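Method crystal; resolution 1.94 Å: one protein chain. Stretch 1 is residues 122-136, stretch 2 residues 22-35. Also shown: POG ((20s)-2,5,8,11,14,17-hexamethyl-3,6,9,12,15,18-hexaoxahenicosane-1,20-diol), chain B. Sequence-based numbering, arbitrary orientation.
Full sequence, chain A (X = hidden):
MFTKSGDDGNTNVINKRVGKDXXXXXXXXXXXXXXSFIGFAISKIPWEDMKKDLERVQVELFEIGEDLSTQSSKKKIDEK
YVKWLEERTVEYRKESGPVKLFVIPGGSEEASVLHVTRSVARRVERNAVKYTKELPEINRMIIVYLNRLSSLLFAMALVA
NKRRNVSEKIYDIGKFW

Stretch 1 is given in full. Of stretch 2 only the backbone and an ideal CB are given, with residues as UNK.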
ATOM      1  N   ARG A 122      -2.115   8.573   7.239  1.00 18.35           N
ATOM      2  CA  ARG A 122      -1.236   9.733   7.303  1.00 19.41           C
ATOM      3  C   ARG A 122      -0.876  10.227   5.901  1.00 19.22           C
ATOM      4  O   ARG A 122      -0.769  11.446   5.681  1.00 17.66           O
ATOM      5  CB  ARG A 122       0.014   9.411   8.152  1.00 21.31           C
ATOM      6  CG  ARG A 122      -0.328   9.429   9.658  1.00 23.95           C
ATOM      7  CD  ARG A 122       0.859   9.086  10.572  1.00 29.71           C
ATOM      8  NE  ARG A 122       2.013   9.987  10.456  1.00 29.80           N
ATOM      9  CZ  ARG A 122       2.220  11.100  11.167  1.00 34.07           C
ATOM     10  NH1 ARG A 122       1.348  11.509  12.076  1.00 36.00           N
ATOM     11  NH2 ARG A 122       3.343  11.794  10.995  1.00 33.79           N
ATOM     12  N   ARG A 123      -0.762   9.312   4.930  1.00 17.36           N
ATOM     13  CA  ARG A 123      -0.465   9.734   3.562  1.00 18.81           C
ATOM     14  C   ARG A 123      -1.679  10.493   2.992  1.00 19.39           C
ATOM     15  O   ARG A 123      -1.520  11.530   2.316  1.00 19.29           O
ATOM     16  CB  ARG A 123      -0.089   8.529   2.671  1.00 18.77           C
ATOM     17  CG  ARG A 123      -0.316   8.777   1.151  1.00 20.55           C
ATOM     18  CD  ARG A 123       0.565   7.900   0.256  1.00 20.12           C
ATOM     19  NE  ARG A 123       0.456   6.459   0.515  1.00 22.03           N
ATOM     20  CZ  ARG A 123      -0.443   5.656  -0.044  1.00 20.96           C
ATOM     21  NH1 ARG A 123      -1.332   6.163  -0.893  1.00 21.11           N
ATOM     22  NH2 ARG A 123      -0.419   4.341   0.201  1.00 19.39           N
ATOM     23  N   VAL A 124      -2.885  10.002   3.274  1.00 18.62           N
ATOM     24  CA  VAL A 124      -4.104  10.673   2.814  1.00 18.94           C
ATOM     25  C   VAL A 124      -4.206  12.048   3.495  1.00 19.33           C
ATOM     26  O   VAL A 124      -4.582  13.038   2.855  1.00 19.87           O
ATOM     27  CB  VAL A 124      -5.383   9.841   3.143  1.00 20.17           C
ATOM     28  CG1 VAL A 124      -6.660  10.587   2.625  1.00 20.82           C
ATOM     29  CG2 VAL A 124      -5.274   8.452   2.491  1.00 20.22           C
ATOM     30  N   GLU A 125      -3.857  12.113   4.778  1.00 19.73           N
ATOM     31  CA  GLU A 125      -3.891  13.395   5.508  1.00 21.55           C
ATOM     32  C   GLU A 125      -2.962  14.428   4.846  1.00 22.32           C
ATOM     33  O   GLU A 125      -3.369  15.579   4.612  1.00 21.57           O
ATOM     34  CB  GLU A 125      -3.475  13.204   6.975  1.00 20.88           C
ATOM     35  CG  GLU A 125      -3.461  14.536   7.752  1.00 25.06           C
ATOM     36  CD  GLU A 125      -2.898  14.423   9.156  1.00 26.74           C
ATOM     37  OE1 GLU A 125      -2.494  13.310   9.573  1.00 26.01           O
ATOM     38  OE2 GLU A 125      -2.864  15.463   9.853  1.00 28.51           O
ATOM     39  N   ARG A 126      -1.720  14.030   4.545  1.00 21.72           N
ATOM     40  CA  ARG A 126      -0.781  14.938   3.873  1.00 23.13           C
ATOM     41  C   ARG A 126      -1.306  15.353   2.501  1.00 22.97           C
ATOM     42  O   ARG A 126      -1.239  16.529   2.139  1.00 24.51           O
ATOM     43  CB  ARG A 126       0.609  14.304   3.692  1.00 23.50           C
ATOM     44  CG  ARG A 126       1.422  14.093   4.982  1.00 24.29           C
ATOM     45  CD  ARG A 126       2.868  13.711   4.618  1.00 24.09           C
ATOM     46  NE  ARG A 126       2.949  12.590   3.671  1.00 24.73           N
ATOM     47  CZ  ARG A 126       2.790  11.298   3.992  1.00 24.72           C
ATOM     48  NH1 ARG A 126       2.536  10.928   5.240  1.00 21.30           N
ATOM     49  NH2 ARG A 126       2.900  10.363   3.055  1.00 25.82           N
ATOM     50  N   ASN A 127      -1.797  14.399   1.715  1.00 23.85           N
ATOM     51  CA  ASN A 127      -2.348  14.741   0.402  1.00 24.37           C
ATOM     52  C   ASN A 127      -3.534  15.714   0.544  1.00 24.88           C
ATOM     53  O   ASN A 127      -3.677  16.649  -0.246  1.00 25.41           O
ATOM     54  CB  ASN A 127      -2.794  13.477  -0.349  1.00 23.52           C
ATOM     55  CG  ASN A 127      -1.629  12.565  -0.701  1.00 26.65           C
ATOM     56  OD1 ASN A 127      -0.465  12.936  -0.533  1.00 28.30           O
ATOM     57  ND2 ASN A 127      -1.936  11.370  -1.194  1.00 25.86           N
ATOM     58  N   ALA A 128      -4.377  15.501   1.554  1.00 25.18           N
ATOM     59  CA  ALA A 128      -5.522  16.382   1.773  1.00 26.61           C
ATOM     60  C   ALA A 128      -5.076  17.832   1.941  1.00 28.49           C
ATOM     61  O   ALA A 128      -5.707  18.750   1.402  1.00 29.17           O
ATOM     62  CB  ALA A 128      -6.322  15.929   2.995  1.00 26.63           C
ATOM     63  N   VAL A 129      -3.999  18.050   2.690  1.00 28.95           N
ATOM     64  CA  VAL A 129      -3.472  19.397   2.875  1.00 30.38           C
ATOM     65  C   VAL A 129      -3.082  19.965   1.509  1.00 30.40           C
ATOM     66  O   VAL A 129      -3.350  21.127   1.204  1.00 30.38           O
ATOM     67  CB  VAL A 129      -2.243  19.395   3.808  1.00 30.43           C
ATOM     68  CG1 VAL A 129      -1.625  20.791   3.860  1.00 30.75           C
ATOM     69  CG2 VAL A 129      -2.666  18.972   5.207  1.00 29.96           C
ATOM     70  N   LYS A 130      -2.466  19.142   0.672  1.00 30.57           N
ATOM     71  CA  LYS A 130      -2.081  19.580  -0.663  1.00 32.25           C
ATOM     72  C   LYS A 130      -3.313  19.845  -1.545  1.00 33.27           C
ATOM     73  O   LYS A 130      -3.348  20.827  -2.298  1.00 32.65           O
ATOM     74  CB  LYS A 130      -1.195  18.523  -1.323  1.00 35.04           C
ATOM     75  CG  LYS A 130      -0.825  18.795  -2.770  1.00 38.87           C
ATOM     76  CD  LYS A 130      -0.027  17.635  -3.362  1.00 42.41           C
ATOM     77  CE  LYS A 130      -0.804  16.317  -3.313  1.00 44.38           C
ATOM     78  NZ  LYS A 130      -0.021  15.162  -3.867  1.00 46.76           N
ATOM     79  N   TYR A 131      -4.329  18.991  -1.455  1.00 31.00           N
ATOM     80  CA  TYR A 131      -5.517  19.180  -2.282  1.00 31.81           C
ATOM     81  C   TYR A 131      -6.274  20.437  -1.897  1.00 33.30           C
ATOM     82  O   TYR A 131      -6.921  21.060  -2.747  1.00 32.97           O
ATOM     83  CB  TYR A 131      -6.471  17.996  -2.163  1.00 29.74           C
ATOM     84  CG  TYR A 131      -5.878  16.678  -2.572  1.00 27.50           C
ATOM     85  CD1 TYR A 131      -5.096  16.564  -3.726  1.00 27.79           C
ATOM     86  CD2 TYR A 131      -6.127  15.531  -1.824  1.00 25.51           C
ATOM     87  CE1 TYR A 131      -4.572  15.325  -4.119  1.00 26.95           C
ATOM     88  CE2 TYR A 131      -5.620  14.303  -2.205  1.00 25.85           C
ATOM     89  CZ  TYR A 131      -4.845  14.197  -3.345  1.00 25.30           C
ATOM     90  OH  TYR A 131      -4.347  12.964  -3.691  1.00 25.77           O
ATOM     91  N   THR A 132      -6.208  20.797  -0.620  1.00 34.58           N
ATOM     92  CA  THR A 132      -6.898  21.987  -0.143  1.00 38.57           C
ATOM     93  C   THR A 132      -6.370  23.237  -0.836  1.00 39.69           C
ATOM     94  O   THR A 132      -7.090  24.230  -0.980  1.00 40.15           O
ATOM     95  CB  THR A 132      -6.761  22.145   1.378  1.00 39.25           C
ATOM     96  OG1 THR A 132      -5.376  22.190   1.733  1.00 44.40           O
ATOM     97  CG2 THR A 132      -7.421  20.982   2.091  1.00 37.46           C
ATOM     98  N   LYS A 133      -5.116  23.186  -1.274  1.00 40.91           N
ATOM     99  CA  LYS A 133      -4.522  24.317  -1.975  1.00 43.34           C
ATOM    100  C   LYS A 133      -5.188  24.499  -3.335  1.00 43.90           C
ATOM    101  O   LYS A 133      -5.353  25.624  -3.813  1.00 42.97           O
ATOM    102  CB  LYS A 133      -3.025  24.096  -2.174  1.00 44.61           C
ATOM    103  CG  LYS A 133      -2.288  23.799  -0.884  1.00 48.63           C
ATOM    104  CD  LYS A 133      -2.458  24.915   0.134  1.00 50.01           C
ATOM    105  CE  LYS A 133      -1.778  24.554   1.447  1.00 51.75           C
ATOM    106  NZ  LYS A 133      -0.364  24.129   1.220  1.00 51.34           N
ATOM    107  N   GLU A 134      -5.565  23.392  -3.962  1.00 43.46           N
ATOM    108  CA  GLU A 134      -6.215  23.469  -5.257  1.00 45.12           C
ATOM    109  C   GLU A 134      -7.728  23.593  -5.123  1.00 44.66           C
ATOM    110  O   GLU A 134      -8.401  24.034  -6.048  1.00 45.61           O
ATOM    111  CB  GLU A 134      -5.860  22.244  -6.084  1.00 47.67           C
ATOM    112  CG  GLU A 134      -4.378  22.167  -6.420  1.00 51.72           C
ATOM    113  CD  GLU A 134      -4.002  20.864  -7.098  1.00 54.02           C
ATOM    114  OE1 GLU A 134      -3.921  19.831  -6.393  1.00 54.91           O
ATOM    115  OE2 GLU A 134      -3.798  20.880  -8.337  1.00 55.51           O
ATOM    116  N   LEU A 135      -8.257  23.208  -3.968  1.00 42.81           N
ATOM    117  CA  LEU A 135      -9.694  23.269  -3.716  1.00 42.97           C
ATOM    118  C   LEU A 135      -9.943  23.859  -2.329  1.00 43.15           C
ATOM    119  O   LEU A 135     -10.316  23.142  -1.404  1.00 42.01           O
ATOM    120  CB  LEU A 135     -10.301  21.863  -3.769  1.00 42.84           C
ATOM    121  CG  LEU A 135     -10.019  20.992  -4.990  1.00 41.88           C
ATOM    122  CD1 LEU A 135     -10.553  19.595  -4.733  1.00 43.07           C
ATOM    123  CD2 LEU A 135     -10.669  21.599  -6.227  1.00 43.22           C
ATOM    124  N   PRO A 136      -9.735  25.176  -2.165  1.00 43.19           N
ATOM    125  CA  PRO A 136      -9.938  25.851  -0.876  1.00 43.09           C
ATOM    126  C   PRO A 136     -11.319  25.673  -0.230  1.00 43.11           C
ATOM    127  O   PRO A 136     -11.515  26.024   0.925  1.00 43.73           O
ATOM    128  CB  PRO A 136      -9.644  27.314  -1.208  1.00 42.59           C
ATOM    129  CG  PRO A 136      -8.573  27.204  -2.244  1.00 44.71           C
ATOM    130  CD  PRO A 136      -9.102  26.085  -3.139  1.00 43.85           C
ATOM    131  N   UNK A  22      -7.774  15.065 -11.475  1.00 44.70           N
ATOM    132  CA  UNK A  22      -8.128  16.290 -10.780  1.00 39.65           C
ATOM    133  C   UNK A  22      -7.910  16.089  -9.278  1.00 36.78           C
ATOM    134  O   UNK A  22      -7.809  14.953  -8.791  1.00 33.65           O
ATOM    135  CB  UNK A  22      -9.575  16.689 -11.078  1.00 39.65           C
ATOM    136  N   UNK A  23      -7.809  17.193  -8.527  1.00 34.29           N
ATOM    137  CA  UNK A  23      -7.610  17.096  -7.081  1.00 32.61           C
ATOM    138  C   UNK A  23      -8.767  16.334  -6.435  1.00 30.45           C
ATOM    139  O   UNK A  23      -8.547  15.501  -5.560  1.00 28.92           O
ATOM    140  CB  UNK A  23      -7.478  18.489  -6.461  1.00 32.61           C
ATOM    141  N   UNK A  24     -10.002  16.616  -6.855  1.00 27.92           N
ATOM    142  CA  UNK A  24     -11.132  15.908  -6.264  1.00 27.19           C
ATOM    143  C   UNK A  24     -11.070  14.404  -6.508  1.00 26.48           C
ATOM    144  O   UNK A  24     -11.232  13.620  -5.575  1.00 24.90           O
ATOM    145  CB  UNK A  24     -12.444  16.466  -6.820  1.00 27.19           C
ATOM    146  N   UNK A  25     -10.836  14.005  -7.759  1.00 25.45           N
ATOM    147  CA  UNK A  25     -10.771  12.584  -8.100  1.00 24.02           C
ATOM    148  C   UNK A  25      -9.649  11.882  -7.336  1.00 23.53           C
ATOM    149  O   UNK A  25      -9.826  10.760  -6.855  1.00 22.34           O
ATOM    150  CB  UNK A  25     -10.569  12.409  -9.606  1.00 24.02           C
ATOM    151  N   UNK A  26      -8.500  12.542  -7.227  1.00 23.45           N
ATOM    152  CA  UNK A  26      -7.376  11.982  -6.473  1.00 23.35           C
ATOM    153  C   UNK A  26      -7.680  11.868  -4.965  1.00 22.34           C
ATOM    154  O   UNK A  26      -7.317  10.880  -4.331  1.00 21.99           O
ATOM    155  CB  UNK A  26      -6.132  12.846  -6.686  1.00 23.35           C
ATOM    156  N   UNK A  27      -8.341  12.871  -4.388  1.00 21.18           N
ATOM    157  CA  UNK A  27      -8.695  12.835  -2.973  1.00 21.10           C
ATOM    158  C   UNK A  27      -9.651  11.651  -2.741  1.00 20.20           C
ATOM    159  O   UNK A  27      -9.471  10.861  -1.805  1.00 19.31           O
ATOM    160  CB  UNK A  27      -9.331  14.155  -2.532  1.00 21.10           C
ATOM    161  N   UNK A  28     -10.675  11.535  -3.583  1.00 19.40           N
ATOM    162  CA  UNK A  28     -11.615  10.420  -3.469  1.00 20.17           C
ATOM    163  C   UNK A  28     -10.871   9.089  -3.662  1.00 19.19           C
ATOM    164  O   UNK A  28     -11.185   8.103  -3.001  1.00 19.38           O
ATOM    165  CB  UNK A  28     -12.743  10.560  -4.493  1.00 20.17           C
ATOM    166  N   UNK A  29      -9.895   9.062  -4.563  1.00 19.58           N
ATOM    167  CA  UNK A  29      -9.128   7.836  -4.773  1.00 17.95           C
ATOM    168  C   UNK A  29      -8.331   7.479  -3.520  1.00 18.27           C
ATOM    169  O   UNK A  29      -8.255   6.296  -3.128  1.00 17.67           O
ATOM    170  CB  UNK A  29      -8.190   7.989  -5.972  1.00 17.95           C
ATOM    171  N   UNK A  30      -7.726   8.483  -2.884  1.00 16.90           N
ATOM    172  CA  UNK A  30      -6.954   8.233  -1.655  1.00 17.45           C
ATOM    173  C   UNK A  30      -7.866   7.725  -0.529  1.00 17.87           C
ATOM    174  O   UNK A  30      -7.491   6.829   0.231  1.00 15.67           O
ATOM    175  CB  UNK A  30      -6.233   9.507  -1.211  1.00 17.45           C
ATOM    176  N   UNK A  31      -9.074   8.282  -0.441  1.00 16.96           N
ATOM    177  CA  UNK A  31     -10.023   7.853   0.578  1.00 17.84           C
ATOM    178  C   UNK A  31     -10.384   6.391   0.366  1.00 16.57           C
ATOM    179  O   UNK A  31     -10.494   5.627   1.318  1.00 16.31           O
ATOM    180  CB  UNK A  31     -11.280   8.726   0.553  1.00 17.84           C
ATOM    181  N   UNK A  32     -10.579   6.005  -0.893  1.00 17.51           N
ATOM    182  CA  UNK A  32     -10.912   4.611  -1.212  1.00 18.53           C
ATOM    183  C   UNK A  32      -9.739   3.671  -0.840  1.00 17.81           C
ATOM    184  O   UNK A  32      -9.946   2.587  -0.281  1.00 18.45           O
ATOM    185  CB  UNK A  32     -11.251   4.476  -2.698  1.00 18.53           C
ATOM    186  N   UNK A  33      -8.513   4.083  -1.154  1.00 16.77           N
ATOM    187  CA  UNK A  33      -7.361   3.252  -0.814  1.00 15.92           C
ATOM    188  C   UNK A  33      -7.315   3.072   0.708  1.00 16.30           C
ATOM    189  O   UNK A  33      -7.143   1.965   1.215  1.00 16.17           O
ATOM    190  CB  UNK A  33      -6.063   3.874  -1.332  1.00 15.92           C
ATOM    191  N   UNK A  34      -7.473   4.159   1.454  1.00 14.45           N
ATOM    192  CA  UNK A  34      -7.488   4.046   2.915  1.00 16.53           C
ATOM    193  C   UNK A  34      -8.641   3.130   3.374  1.00 15.73           C
ATOM    194  O   UNK A  34      -8.459   2.237   4.209  1.00 14.12           O
ATOM    195  CB  UNK A  34      -7.620   5.430   3.553  1.00 16.53           C
ATOM    196  N   UNK A  35      -9.823   3.340   2.805  1.00 15.09           N
ATOM    197  CA  UNK A  35     -10.998   2.552   3.169  1.00 16.21           C
ATOM    198  C   UNK A  35     -10.757   1.053   2.919  1.00 15.49           C
ATOM    199  O   UNK A  35     -11.202   0.193   3.693  1.00 14.18           O
ATOM    200  CB  UNK A  35     -12.218   3.031   2.380  1.00 16.21           C
TER
HETATM  201  OH  POG B 201     -14.752   5.618  -2.021  1.00 34.49           O
HETATM  202  C2  POG B 201     -14.514   6.668  -1.079  1.00 35.99           C
HETATM  203  C1  POG B 201     -14.484   6.185   0.325  1.00 34.84           C
HETATM  204  C3  POG B 201     -15.569   7.648  -1.240  1.00 35.95           C
HETATM  205  O2  POG B 201     -15.945   7.772  -2.615  1.00 38.64           O
HETATM  206  C5  POG B 201     -17.315   8.210  -2.697  1.00 36.34           C

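The two helices run nearly antiparallel, at 168°, with their axes 9.7 Å apart at closest approach.

Position 22 precedes the helix. Its CB points sideways, and nothing of stretch 1 is within 5.5 Å. A capping residue such as Ser, Thr, Asp or Asn would suit. It is Ser22, whose OG accepts from the backbone N of position 25 at 3.1 Å.

Position 23 opens the helix and points toward stretch 1. The ideal CB lies 3.7 Å from Leu135 CD1. A compact apolar residue fits, and phi of -60° in the first turn also allows proline. It is Pro23. Its CB packs on Leu135 CD1, and its O lies over one face of the Tyr131 ring.

Position 24 points away, so many residues would do. It is Leu24, its CB 4.2 Å from Leu135 CD1. Position 25 is out of reach and undemanding; it is Val25.

Position 26 points toward Tyr131 OH, 3.5 Å from the ideal CB. A small or polar residue, or one that turns aside, would suit. Asn26 turns its end away, and its ND2 donates to Ser22 O at 2.9 Å.

Position 27 points sideways, its ideal CB 3.6 Å from Tyr131 CD2. Ala128 leaves room beside it, so a large apolar or aromatic residue is plausible. It is Phe27. Ala128 CB is 3.4 Å from Phe27 CZ, and the Tyr131 and Phe27 rings meet obliquely.

Positions 28 and 29 have no contact with stretch 1, so many residues would do. They are Leu28 and Gly29.

Position 30 points toward Val124, near Tyr131 OH and Asn127 ND2. Two possible donors favor an acceptor: Asp, perhaps Asn. In Asp30, OD2 accepts from Tyr131 OH at 2.5 Å and from Asn127 ND2 at 2.9 Å. A water donates to Asp30 OD1 and accepts from Arg123 NH1.

Position 31 points sideways, its ideal CB 5.4 Å from Val124 CG1. A longer apolar chain could reach it. Leu31 does, with CD2 4.1 Å from Val124 CG1. Position 32 is out of reach, and stretch 1 sets no demand; it is Asp32.

Position 33 points toward stretch 1, near Arg123 NH1. An acidic chain fits, and Glu has the length. Glu33 forms a two-pronged salt bridge: Arg123 NH1 to Glu33 OE1 is 3.1 Å, and Arg123 NH2 to Glu33 OE2 is 3.0 Å.

Position 34 points toward stretch 1, its ideal CB 4.0 Å from Val124 CG2, so Leu, Ile, Val or Met would suit. Leu34 helps Asp30, Leu31 and Phe27 enclose Val124. Position 35 is out of reach and open to many residues; it is Asn35.

Stretch 2, residues 22-35: SPLVNFLGDLDELN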
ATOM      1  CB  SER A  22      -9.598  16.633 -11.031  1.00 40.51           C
ATOM      2  OG  SER A  22     -10.460  15.797 -10.268  1.00 37.18           O
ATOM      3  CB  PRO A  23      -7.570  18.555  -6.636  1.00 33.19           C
ATOM      4  CG  PRO A  23      -6.997  19.246  -7.828  1.00 34.73           C
ATOM      5  CD  PRO A  23      -7.684  18.587  -8.988  1.00 34.90           C
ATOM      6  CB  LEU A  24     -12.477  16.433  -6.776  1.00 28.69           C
ATOM      7  CG  LEU A  24     -13.690  15.644  -6.230  1.00 29.16           C
ATOM      8  CD1 LEU A  24     -13.753  15.756  -4.717  1.00 28.67           C
ATOM      9  CD2 LEU A  24     -14.992  16.188  -6.838  1.00 30.81           C
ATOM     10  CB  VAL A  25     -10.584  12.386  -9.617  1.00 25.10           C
ATOM     11  CG1 VAL A  25     -10.410  10.895  -9.935  1.00 25.87           C
ATOM     12  CG2 VAL A  25     -11.814  12.933 -10.351  1.00 26.94           C
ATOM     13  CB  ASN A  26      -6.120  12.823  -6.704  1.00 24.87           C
ATOM     14  CG  ASN A  26      -5.382  12.427  -7.977  1.00 28.41           C
ATOM     15  OD1 ASN A  26      -4.765  11.360  -8.049  1.00 30.88           O
ATOM     16  ND2 ASN A  26      -5.445  13.279  -8.989  1.00 30.43           N
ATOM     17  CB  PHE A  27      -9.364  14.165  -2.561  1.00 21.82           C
ATOM     18  CG  PHE A  27      -9.331  14.445  -1.077  1.00 20.77           C
ATOM     19  CD1 PHE A  27      -9.574  15.736  -0.605  1.00 23.12           C
ATOM     20  CD2 PHE A  27      -9.073  13.432  -0.147  1.00 21.93           C
ATOM     21  CE1 PHE A  27      -9.566  16.019   0.769  1.00 20.90           C
ATOM     22  CE2 PHE A  27      -9.056  13.706   1.231  1.00 21.03           C
ATOM     23  CZ  PHE A  27      -9.306  15.009   1.687  1.00 20.96           C
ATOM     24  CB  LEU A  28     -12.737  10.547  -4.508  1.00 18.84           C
ATOM     25  CG  LEU A  28     -13.658  11.766  -4.333  1.00 18.67           C
ATOM     26  CD1 LEU A  28     -14.642  11.835  -5.527  1.00 20.89           C
ATOM     27  CD2 LEU A  28     -14.437  11.636  -3.013  1.00 19.80           C
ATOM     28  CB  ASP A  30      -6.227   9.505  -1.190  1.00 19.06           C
ATOM     29  CG  ASP A  30      -5.110   9.904  -2.123  1.00 21.41           C
ATOM     30  OD1 ASP A  30      -4.685   9.068  -2.948  1.00 20.70           O
ATOM     31  OD2 ASP A  30      -4.644  11.055  -2.034  1.00 23.65           O
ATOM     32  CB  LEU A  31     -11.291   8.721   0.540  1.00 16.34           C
ATOM     33  CG  LEU A  31     -10.994  10.117   1.088  1.00 18.82           C
ATOM     34  CD1 LEU A  31     -12.153  11.043   0.765  1.00 18.56           C
ATOM     35  CD2 LEU A  31     -10.748  10.054   2.604  1.00 19.75           C
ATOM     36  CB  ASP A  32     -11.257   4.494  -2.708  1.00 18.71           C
ATOM     37  CG  ASP A  32     -11.529   3.055  -3.148  1.00 19.21           C
ATOM     38  OD1 ASP A  32     -12.215   2.310  -2.426  1.00 20.39           O
ATOM     39  OD2 ASP A  32     -11.062   2.672  -4.236  1.00 22.47           O
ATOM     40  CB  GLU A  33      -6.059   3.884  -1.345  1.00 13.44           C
ATOM     41  CG  GLU A  33      -4.841   2.984  -1.074  1.00 15.99           C
ATOM     42  CD  GLU A  33      -3.522   3.509  -1.641  1.00 18.25           C
ATOM     43  OE1 GLU A  33      -3.521   4.523  -2.362  1.00 19.63           O
ATOM     44  OE2 GLU A  33      -2.471   2.883  -1.374  1.00 19.31           O
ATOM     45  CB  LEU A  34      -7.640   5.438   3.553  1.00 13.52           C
ATOM     46  CG  LEU A  34      -7.931   5.464   5.070  1.00 17.24           C
ATOM     47  CD1 LEU A  34      -6.781   4.806   5.854  1.00 14.18           C
ATOM     48  CD2 LEU A  34      -8.087   6.929   5.536  1.00 17.07           C
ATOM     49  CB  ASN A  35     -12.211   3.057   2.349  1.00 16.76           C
ATOM     50  CG  ASN A  35     -13.541   2.879   3.081  1.00 19.28           C
ATOM     51  OD1 ASN A  35     -13.582   2.549   4.264  1.00 18.55           O
ATOM     52  ND2 ASN A  35     -14.633   3.105   2.369  1.00 20.38           N
TER
HETATM   53  O   HOH W   1      -1.748   8.641  -2.229  1.00 21.82           O
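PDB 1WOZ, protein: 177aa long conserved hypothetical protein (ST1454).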